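Local coordinates for protein glutamate receptor IIB (Drosophila melanogaster, PDB 4WXJ) that probably gates cation flow across the postsynaptic muscle membrane on binding glutamate, which this construct of its ligand-binding domain holds in the cleft between two lobes, at residues Y48-E53 with L245-R250; G80-L85 with S105-T110. All coordinates share one frame; numbering follows the deposited sequence.

Contact 1. Residues Y48-E53 with L245-R250; sequences YMLAQE and LRLSER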
# COMPACT_ATOMS: atom_id res chain seq x y z
N TYR A 48 15.02 -8.62 6.29
CA TYR A 48 16.41 -9.03 6.51
C TYR A 48 17.02 -8.26 7.67
O TYR A 48 17.68 -8.83 8.53
CB TYR A 48 17.25 -8.82 5.24
CG TYR A 48 17.29 -10.02 4.32
CD1 TYR A 48 18.07 -11.13 4.62
CD2 TYR A 48 16.56 -10.03 3.14
CE1 TYR A 48 18.11 -12.22 3.78
CE2 TYR A 48 16.60 -11.12 2.29
CZ TYR A 48 17.38 -12.21 2.61
OH TYR A 48 17.42 -13.30 1.77
N MET A 49 16.80 -6.94 7.68
CA MET A 49 17.32 -6.08 8.73
C MET A 49 16.71 -6.45 10.08
O MET A 49 17.41 -6.47 11.10
CB MET A 49 17.05 -4.61 8.41
CG MET A 49 17.82 -4.09 7.20
SD MET A 49 17.06 -2.64 6.44
CE MET A 49 17.36 -1.40 7.69
N LEU A 50 15.41 -6.72 10.09
CA LEU A 50 14.71 -7.10 11.31
C LEU A 50 15.10 -8.50 11.75
O LEU A 50 15.17 -8.79 12.95
CB LEU A 50 13.20 -7.01 11.11
CG LEU A 50 12.60 -5.61 11.10
CD1 LEU A 50 11.14 -5.66 10.65
CD2 LEU A 50 12.71 -4.96 12.47
N ALA A 51 15.33 -9.38 10.79
CA ALA A 51 15.73 -10.75 11.08
C ALA A 51 17.07 -10.76 11.81
O ALA A 51 17.30 -11.56 12.72
CB ALA A 51 15.81 -11.57 9.81
N GLN A 52 17.96 -9.86 11.40
CA GLN A 52 19.27 -9.74 12.01
C GLN A 52 19.17 -9.01 13.35
O GLN A 52 19.92 -9.29 14.28
CB GLN A 52 20.24 -9.01 11.08
CG GLN A 52 21.71 -9.30 11.37
CD GLN A 52 22.58 -8.07 11.25
OE1 GLN A 52 22.37 -7.22 10.39
NE2 GLN A 52 23.58 -7.97 12.13
N GLU A 53 18.24 -8.07 13.43
CA GLU A 53 18.06 -7.26 14.62
C GLU A 53 17.31 -8.03 15.71
O GLU A 53 17.68 -7.97 16.89
CB GLU A 53 17.29 -5.97 14.29
CG GLU A 53 17.18 -4.99 15.44
CD GLU A 53 18.52 -4.43 15.86
OE1 GLU A 53 19.43 -4.33 15.01
OE2 GLU A 53 18.67 -4.08 17.06
N LEU A 245 11.83 0.36 15.64
CA LEU A 245 12.20 1.61 16.28
C LEU A 245 13.72 1.78 16.37
O LEU A 245 14.23 2.89 16.28
CB LEU A 245 11.57 1.71 17.66
CG LEU A 245 10.05 1.88 17.64
CD1 LEU A 245 9.45 1.57 19.00
CD2 LEU A 245 9.67 3.28 17.20
N ARG A 246 14.44 0.68 16.55
CA ARG A 246 15.91 0.72 16.55
C ARG A 246 16.42 1.20 15.20
O ARG A 246 17.21 2.14 15.12
CB ARG A 246 16.50 -0.65 16.88
CG ARG A 246 18.03 -0.68 16.90
CD ARG A 246 18.58 0.02 18.13
NE ARG A 246 18.93 -0.95 19.17
CZ ARG A 246 19.06 -0.65 20.46
NH1 ARG A 246 18.85 0.59 20.89
NH2 ARG A 246 19.38 -1.60 21.33
N LEU A 247 15.96 0.54 14.14
CA LEU A 247 16.37 0.89 12.78
C LEU A 247 15.99 2.33 12.45
O LEU A 247 16.72 3.03 11.75
CB LEU A 247 15.73 -0.07 11.78
CG LEU A 247 16.07 -1.55 11.96
CD1 LEU A 247 15.24 -2.42 11.02
CD2 LEU A 247 17.56 -1.80 11.73
N SER A 248 14.84 2.77 12.95
CA SER A 248 14.37 4.13 12.71
C SER A 248 15.30 5.14 13.37
O SER A 248 15.77 6.08 12.72
CB SER A 248 12.95 4.31 13.25
OG SER A 248 12.49 5.63 13.04
N GLU A 249 15.57 4.95 14.65
CA GLU A 249 16.36 5.90 15.42
C GLU A 249 17.82 5.93 14.97
O GLU A 249 18.49 6.95 15.09
CB GLU A 249 16.27 5.57 16.91
CG GLU A 249 14.87 5.79 17.48
CD GLU A 249 14.71 5.28 18.91
OE1 GLU A 249 15.72 4.85 19.51
OE2 GLU A 249 13.57 5.31 19.42
N ARG A 250 18.31 4.82 14.43
CA ARG A 250 19.66 4.77 13.87
C ARG A 250 19.76 5.56 12.56
O ARG A 250 20.84 5.97 12.16
CB ARG A 250 20.08 3.32 13.62
CG ARG A 250 20.41 2.54 14.88
CD ARG A 250 21.78 2.90 15.42
NE ARG A 250 22.10 2.10 16.60
CZ ARG A 250 21.77 2.42 17.85
NH1 ARG A 250 21.12 3.54 18.11
NH2 ARG A 250 22.11 1.61 18.85
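L247 sets both its methyls against M49 and L50 of helix 42-54 and makes the close-packed part of this contact. Its CD1 methyl serves two neighbours at once, lying 3.9 Å from M49 CB and 3.9 Å from L50 CD2, while L247 CD2 reaches the M49 CE methyl at 4.1 Å. M49 is bent at its last torsion (chi3 70°), which brings the thioether methyl back over the leucine instead of letting the chain run straight on. The L50 side chain lies aslant to that of L247, and its CD2 branch makes the nearest approach. L253 and L256 of helix 252-261 extend the apolar patch, the first against L247 and the second against M49.

One turn further along helix 42-54, at E53, the contact loosens and becomes polar. E53 and R246 cross at about a right angle, their carboxylate and guanidinium planes 85° apart. E53 OE2 comes to the edge of the guanidinium, close to its plane, but the salt bridge to R246 NE is long at 3.8 Å. OE2 is nearer the aliphatic stem, 3.5 Å from R246 CG. With R246 exposed and no hydrogen bond between the segments, the attraction is probably weakened by solvent. R246 CD also covers one face of the R250 guanidinium.

The axes of the two segments approach to 11.0 Å at an angle of 109°, so contact is limited to a few residues on each side. Such helix-on-helix packing belongs to the first lobe of the bilobed, clamshell-like ligand-binding domain of ionotropic glutamate receptors, away from the agonist cleft.

Contact 2. Residues G80-L85 with S105-T110; sequences GIIRQL and SVVDFT
I82 overlaps V106 methyl against methyl: the two CG2 atoms, I82 CG2 and V106 CG2, lie 3.8 Å apart, and the side chains cross at about a right angle. The other branch of I82 goes to the next valine, with I82 CD1 4.0 Å from V107 CG2. With chi1 at -58°, CG2 stands anti to the backbone N and meets V106, while chi2 of -62° turns CD1 to V107, so that one isoleucine touches two successive residues of the chain opposite.

V107 answers with both of its methyls. CG2 takes the I82 tip, whereas V107 CG1 rests 3.9 Å from L85 CB, one helical turn further on, and also skirts the main chain at 4.1 Å from I82 O. No hydrogen bond joins the segments, and V107 meets the helix mainly through its two methyls. I82, L85 and V107 are buried, and V106 is partly exposed.

Further along, D108 turns to polar partners. Its OD1 accepts the backbone N of F109 at 3.0 Å through the anti lone pair, a rather bent bond (139°), and also forms a salt bridge with R104, which together should limit rotation of the carboxylate.

I82 and F109 both touch R103, which binds the bound glutamate; the I82 side chain lies about 8 Å from that ligand at the nearest atoms, which is consistent with I82 being in the second shell of the agonist site, behind R103. Helix 80-86 packs on the turn between helix 101-104 and strand 108-123, while L85 and F109 meet A229 on the adjoining strand 214-230, and T110 turns to helix 237-250.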
# COMPACT_ATOMS: atom_id res chain seq x y z
N GLY A 80 -6.27 -11.90 0.71
CA GLY A 80 -4.94 -11.33 0.70
C GLY A 80 -4.09 -11.68 1.91
O GLY A 80 -4.26 -12.74 2.53
N ILE A 81 -3.17 -10.78 2.24
CA ILE A 81 -2.23 -10.99 3.34
C ILE A 81 -2.96 -11.14 4.67
O ILE A 81 -2.57 -11.96 5.50
CB ILE A 81 -1.23 -9.82 3.44
CG1 ILE A 81 -0.42 -9.71 2.15
CG2 ILE A 81 -0.30 -10.02 4.64
CD1 ILE A 81 0.48 -8.49 2.07
N ILE A 82 -4.00 -10.34 4.87
CA ILE A 82 -4.75 -10.36 6.12
C ILE A 82 -5.36 -11.75 6.36
O ILE A 82 -5.37 -12.24 7.49
CB ILE A 82 -5.88 -9.31 6.12
CG1 ILE A 82 -5.30 -7.90 5.91
CG2 ILE A 82 -6.67 -9.36 7.43
CD1 ILE A 82 -4.33 -7.45 6.99
N ARG A 83 -5.86 -12.38 5.30
CA ARG A 83 -6.47 -13.70 5.42
C ARG A 83 -5.46 -14.75 5.89
O ARG A 83 -5.77 -15.57 6.75
CB ARG A 83 -7.08 -14.13 4.08
CG ARG A 83 -7.72 -15.52 4.09
CD ARG A 83 -8.83 -15.62 5.13
NE ARG A 83 -9.47 -16.94 5.14
CZ ARG A 83 -10.44 -17.32 4.31
NH1 ARG A 83 -10.90 -16.49 3.39
NH2 ARG A 83 -10.94 -18.54 4.41
N GLN A 84 -4.25 -14.71 5.33
CA GLN A 84 -3.21 -15.67 5.69
C GLN A 84 -2.83 -15.57 7.16
O GLN A 84 -2.44 -16.55 7.78
CB GLN A 84 -1.98 -15.48 4.81
CG GLN A 84 -2.22 -15.69 3.33
CD GLN A 84 -2.78 -17.07 3.04
OE1 GLN A 84 -2.21 -18.08 3.43
NE2 GLN A 84 -3.92 -17.11 2.35
N LEU A 85 -2.93 -14.36 7.71
CA LEU A 85 -2.62 -14.14 9.11
C LEU A 85 -3.74 -14.64 10.02
O LEU A 85 -3.49 -15.23 11.07
CB LEU A 85 -2.35 -12.65 9.37
CG LEU A 85 -0.99 -12.15 8.87
CD1 LEU A 85 -1.01 -10.65 8.66
CD2 LEU A 85 0.10 -12.54 9.85
N SER A 105 -9.03 -4.94 13.57
CA SER A 105 -10.04 -5.69 14.31
C SER A 105 -9.80 -7.19 14.26
O SER A 105 -10.24 -7.92 15.15
CB SER A 105 -11.44 -5.38 13.77
OG SER A 105 -11.76 -4.01 13.93
N VAL A 106 -9.10 -7.65 13.23
CA VAL A 106 -8.91 -9.08 12.99
C VAL A 106 -7.45 -9.53 13.12
O VAL A 106 -7.19 -10.70 13.38
CB VAL A 106 -9.43 -9.49 11.60
CG1 VAL A 106 -10.95 -9.37 11.55
CG2 VAL A 106 -8.79 -8.64 10.51
N VAL A 107 -6.52 -8.60 12.94
CA VAL A 107 -5.10 -8.89 13.14
C VAL A 107 -4.43 -7.76 13.90
O VAL A 107 -4.96 -6.65 13.97
CB VAL A 107 -4.36 -9.11 11.80
CG1 VAL A 107 -4.96 -10.29 11.04
CG2 VAL A 107 -4.39 -7.85 10.94
N ASP A 108 -3.26 -8.04 14.47
CA ASP A 108 -2.50 -7.03 15.18
C ASP A 108 -1.52 -6.34 14.24
O ASP A 108 -1.29 -6.81 13.12
CB ASP A 108 -1.74 -7.66 16.36
CG ASP A 108 -1.83 -6.83 17.62
OD1 ASP A 108 -1.70 -5.59 17.54
OD2 ASP A 108 -2.03 -7.42 18.70
N PHE A 109 -0.96 -5.22 14.68
CA PHE A 109 0.05 -4.50 13.92
C PHE A 109 1.21 -4.10 14.82
O PHE A 109 1.04 -3.86 16.01
CB PHE A 109 -0.53 -3.25 13.27
CG PHE A 109 -1.18 -3.51 11.94
CD1 PHE A 109 -2.53 -3.79 11.85
CD2 PHE A 109 -0.44 -3.45 10.77
CE1 PHE A 109 -3.13 -4.02 10.62
CE2 PHE A 109 -1.03 -3.68 9.54
CZ PHE A 109 -2.38 -3.97 9.47
N THR A 110 2.40 -4.05 14.23
CA THR A 110 3.56 -3.49 14.91
C THR A 110 3.41 -1.97 14.92
O THR A 110 2.47 -1.43 14.35
CB THR A 110 4.88 -3.87 14.23
OG1 THR A 110 4.92 -3.30 12.91
CG2 THR A 110 5.02 -5.38 14.12

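In the fold
Contact 1 and contact 2 lie in the same lobe of the ligand-binding domain, their centres 22 Å apart and their nearest atoms about 7 Å apart without touching. Along the chain the order is 48-53, 80-85, 105-110, 245-250, so contact 2 forms wholly between the halves of contact 1. Contact 2 is local to the first receptor fragment of the construct; contact 1 joins that fragment to the second, across the engineered Gly-Thr linker and the intervening second lobe. Helix 237-250 is common to both neighbourhoods: it supplies L247 to contact 1 and, nearer its start, touches T110 at the end of segment 105-110. Contact 2 backs the glutamate site, whereas contact 1 is remote from it.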